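Local coordinates for malonyl CoA-acyl carrier protein transacylase (Burkholderia pseudomallei, PDB 3G87) that probably transfers the malonyl group from malonyl-CoA to the phosphopantetheine arm of holo acyl carrier protein, releasing free CoA, at residues H276-V279 with L280-V284; H285-R288 with R289-A293. All blocks are in the same frame, centred on the assembly; numbering follows the deposited sequence.

Contact 1: residues H276-V279 with L280-V284; sequences HGDV and LTRLV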
# COMPACT_ATOMS: atom_id res chain seq x y z
N HIS A 276 7.63 -6.77 -6.11
CA HIS A 276 8.87 -7.31 -5.54
C HIS A 276 8.62 -7.78 -4.11
O HIS A 276 7.92 -7.10 -3.34
CB HIS A 276 10.03 -6.27 -5.58
CG HIS A 276 11.29 -6.70 -4.87
ND1 HIS A 276 12.24 -7.55 -5.43
CD2 HIS A 276 11.75 -6.42 -3.62
CE1 HIS A 276 13.22 -7.75 -4.57
NE2 HIS A 276 12.96 -7.08 -3.47
N GLY A 277 9.17 -8.93 -3.75
CA GLY A 277 9.13 -9.43 -2.37
C GLY A 277 7.90 -10.27 -2.06
O GLY A 277 7.04 -10.47 -2.93
N ASP A 278 7.81 -10.74 -0.82
CA ASP A 278 6.65 -11.53 -0.36
C ASP A 278 5.97 -10.91 0.88
O ASP A 278 5.39 -11.62 1.71
CB ASP A 278 7.09 -12.97 -0.09
CG ASP A 278 8.05 -13.05 1.06
OD1 ASP A 278 8.67 -11.99 1.34
OD2 ASP A 278 8.19 -14.13 1.72
N VAL A 279 6.04 -9.58 1.01
CA VAL A 279 5.44 -8.92 2.17
C VAL A 279 3.95 -9.31 2.35
O VAL A 279 3.59 -9.72 3.42
CB VAL A 279 5.75 -7.37 2.24
CG1 VAL A 279 5.03 -6.66 3.42
CG2 VAL A 279 7.25 -7.17 2.40
N LEU A 280 3.12 -9.25 1.31
CA LEU A 280 1.68 -9.47 1.49
C LEU A 280 1.38 -10.95 1.60
O LEU A 280 0.45 -11.34 2.28
CB LEU A 280 0.87 -8.84 0.36
CG LEU A 280 1.16 -7.37 0.09
CD1 LEU A 280 0.26 -6.82 -1.08
CD2 LEU A 280 0.99 -6.57 1.38
N THR A 281 2.14 -11.77 0.89
CA THR A 281 2.03 -13.23 0.96
C THR A 281 2.06 -13.66 2.42
O THR A 281 1.23 -14.44 2.83
CB THR A 281 3.16 -13.89 0.16
OG1 THR A 281 2.97 -13.57 -1.23
CG2 THR A 281 3.15 -15.41 0.25
N ARG A 282 3.03 -13.13 3.18
CA ARG A 282 3.20 -13.51 4.59
C ARG A 282 2.10 -12.96 5.45
O ARG A 282 1.74 -13.57 6.43
CB ARG A 282 4.54 -13.01 5.11
CG ARG A 282 5.75 -13.74 4.59
CD ARG A 282 7.04 -13.11 5.22
NE ARG A 282 7.61 -12.09 4.34
CZ ARG A 282 8.40 -11.07 4.73
NH1 ARG A 282 8.89 -10.21 3.82
NH2 ARG A 282 8.73 -10.92 6.03
N LEU A 283 1.58 -11.78 5.09
CA LEU A 283 0.44 -11.19 5.85
C LEU A 283 -0.80 -12.02 5.67
O LEU A 283 -1.51 -12.28 6.64
CB LEU A 283 0.14 -9.71 5.53
CG LEU A 283 1.21 -8.64 5.68
CD1 LEU A 283 0.69 -7.22 5.30
CD2 LEU A 283 1.77 -8.67 7.09
N VAL A 284 -1.04 -12.46 4.44
CA VAL A 284 -2.20 -13.28 4.16
C VAL A 284 -2.11 -14.64 4.88
O VAL A 284 -3.09 -15.10 5.46
CB VAL A 284 -2.45 -13.46 2.66
CG1 VAL A 284 -3.56 -14.51 2.44
CG2 VAL A 284 -2.82 -12.13 2.01
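Arg-282 folds back along the first turn of helix 279-289 to grip Asp-278, the residue at the N-cap. Followed outward, its side chain stays close to Asp-278 almost throughout. Arg-282 CB sits 3.8 Å from both Asp-278 O and Val-279 O, the first carbonyls to accept within the helix. Arg-282 CG, anti to the carbonyl carbon of its own residue, is directed back down the helix and passes 3.6 Å from Asp-278 O. CD skirts the carboxylate at OD2. The bend at chi3 (-94°) then turns the guanidinium so that an edge, carrying NE and NH1, faces OD1. There NE forms a weak bond to Asp-278 OD1 and another weak one to the main-chain O of the same residue, while Arg-282 NH1 completes the salt bridge with Asp-278 OD1 at 3.1 Å. OD1 is met from above the carboxylate plane, and the two planar groups lie 34° apart, so this is no flat, two-pronged pairing. Arg-282 NH1 also comes within 3.7 Å of Val-279 CG2, which approaches the guanidinium obliquely.

The backbone adds a straighter bond: Arg-282 N donates to Asp-278 O over 3.2 Å with an N-H...O angle of 160°. That oxygen thereby receives both the main-chain N-H and, weakly, NE of one residue. Leu-283 N follows with a weak bond to Val-279 O.

The carboxylate of Asp-278 makes no capping bond. Instead Glu-273, from the end of strand 269-273, accepts from Leu-280 N through OE2 and pairs with Thr-281 OG1 through OE1. On the buried side, Leu-280 and Leu-283 pack on Trp-251. This is an i to i+4 Asp-Arg salt bridge across the first turn of a helix, at a strand-loop-helix junction after the edge strand of the parallel sheet in an acyltransferase domain.

Contact 2: residues H285-R288 with R289-A293; sequences HTIR and RQTPA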
# COMPACT_ATOMS: atom_id res chain seq x y z
N HIS A 285 -0.93 -15.28 4.89
CA HIS A 285 -0.82 -16.55 5.63
C HIS A 285 -1.22 -16.35 7.09
O HIS A 285 -1.97 -17.16 7.65
CB HIS A 285 0.56 -17.24 5.50
CG HIS A 285 0.70 -18.41 6.42
ND1 HIS A 285 -0.09 -19.54 6.33
CD2 HIS A 285 1.52 -18.62 7.48
CE1 HIS A 285 0.23 -20.39 7.29
NE2 HIS A 285 1.21 -19.85 8.00
N THR A 286 -0.78 -15.24 7.67
CA THR A 286 -1.00 -14.98 9.11
C THR A 286 -2.45 -14.69 9.42
O THR A 286 -3.01 -15.28 10.35
CB THR A 286 -0.08 -13.86 9.65
OG1 THR A 286 1.30 -14.26 9.48
CG2 THR A 286 -0.39 -13.60 11.14
N ILE A 287 -3.08 -13.90 8.60
CA ILE A 287 -4.48 -13.63 8.64
C ILE A 287 -5.31 -14.90 8.59
O ILE A 287 -6.11 -15.12 9.43
CB ILE A 287 -4.88 -12.61 7.54
CG1 ILE A 287 -4.38 -11.24 7.88
CG2 ILE A 287 -6.32 -12.49 7.45
CD1 ILE A 287 -3.94 -10.51 6.79
N ARG A 288 -5.07 -15.74 7.60
CA ARG A 288 -5.76 -17.02 7.44
C ARG A 288 -5.55 -17.99 8.61
O ARG A 288 -6.44 -18.63 9.01
CB ARG A 288 -5.42 -17.71 6.11
CG ARG A 288 -5.84 -16.98 4.86
CD ARG A 288 -5.68 -17.75 3.59
NE ARG A 288 -6.90 -18.44 3.29
CZ ARG A 288 -7.32 -18.84 2.12
NH1 ARG A 288 -8.46 -19.38 2.07
NH2 ARG A 288 -6.63 -18.75 1.05
N ARG A 289 -4.36 -18.06 9.15
CA ARG A 289 -4.09 -18.89 10.29
C ARG A 289 -4.88 -18.44 11.50
O ARG A 289 -5.32 -19.23 12.26
CB ARG A 289 -2.60 -18.91 10.58
CG ARG A 289 -2.11 -20.12 11.25
CD ARG A 289 -0.73 -19.95 11.81
NE ARG A 289 -0.60 -18.95 12.85
CZ ARG A 289 0.10 -17.83 12.73
NH1 ARG A 289 0.71 -17.59 11.60
NH2 ARG A 289 0.18 -16.97 13.73
N GLN A 290 -5.05 -17.15 11.64
CA GLN A 290 -5.89 -16.56 12.64
C GLN A 290 -7.26 -16.59 11.96
O GLN A 290 -7.41 -17.23 10.99
CB GLN A 290 -5.35 -15.19 13.09
CG GLN A 290 -3.84 -15.20 13.63
CD GLN A 290 -3.09 -13.83 13.74
OE1 GLN A 290 -3.17 -13.00 12.86
NE2 GLN A 290 -2.33 -13.64 14.80
N THR A 291 -8.31 -16.00 12.44
CA THR A 291 -9.55 -16.15 11.67
C THR A 291 -10.10 -17.59 11.57
O THR A 291 -10.06 -18.22 10.51
CB THR A 291 -9.45 -15.58 10.20
OG1 THR A 291 -8.78 -14.32 10.15
CG2 THR A 291 -10.80 -15.37 9.69
N PRO A 292 -10.67 -18.08 12.66
CA PRO A 292 -11.00 -19.51 12.78
C PRO A 292 -12.00 -19.87 11.68
O PRO A 292 -12.85 -19.03 11.30
CB PRO A 292 -11.62 -19.62 14.18
CG PRO A 292 -12.25 -18.28 14.42
CD PRO A 292 -11.33 -17.27 13.71
N ALA A 293 -11.87 -21.09 11.15
CA ALA A 293 -12.50 -21.45 9.89
C ALA A 293 -13.03 -22.89 9.84
O ALA A 293 -13.31 -23.42 8.76
CB ALA A 293 -11.51 -21.20 8.76
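Thr-291 closes the end of helix 279-289 with its side chain: Thr-291 OG1 donates to Ile-287 O over 2.9 Å. The hydroxyl stands above the carbonyl plane, 40° out of it, and therefore off the lone pairs. Thr-291 OG1 thus gives one bond and accepts another, the second from Arg-256 NE of helix 251-264. With OG1 beside its own backbone N (chi1 -43°), the threonine lies alongside Ile-287, pointing the same way.

Two routine helical bonds precede it. Arg-289 N reaches His-285 O at 3.0 Å, and Gln-290 N reaches Thr-286 O at 3.1 Å. Gln-290 then leaves helical backbone angles.

Gln-290 and Thr-286 run side by side. Gln-290 OE1 gains no hydrogen bond from Thr-286: its nearest neighbours there are the methyl Thr-286 CG2, at 3.3 Å, and a second acceptor, Thr-286 O, at 3.4 Å. On the exposed flank, His-285 NE2 is near the guanidinium plane of Arg-289 but 4.3 Å from Arg-289 NH1, too far for a bond. Thr-286 OG1 is hydrogen-bonded one turn back to Arg-282 O, and Arg-288 NH2 finds its acceptor at Ile-269 O.

The chemistry implies that a side-chain hydroxyl serves Ile-287 O at the helix end, and through Arg-256 joins that end to helix 251-264.

Followed from the N terminus, the chain leaves strand 269-273, runs through the loop at 276-278 and enters helix 279-289, where contact 1 closes the first turn. Contact 2 begins directly after it and closes the last turn, together with the exit into 290-293. The two are in series, neither nesting nor crossing, with centres about 15 Å apart on one helix. Contact 1 ties the helix start to the edge of the parallel sheet, where Leu-280 and Val-284 touch Met-10 of strand 6-11. Contact 2 brings the far end against helix 251-264 and Thr-159 of the antiparallel sheet. The helix thus borders both sheets.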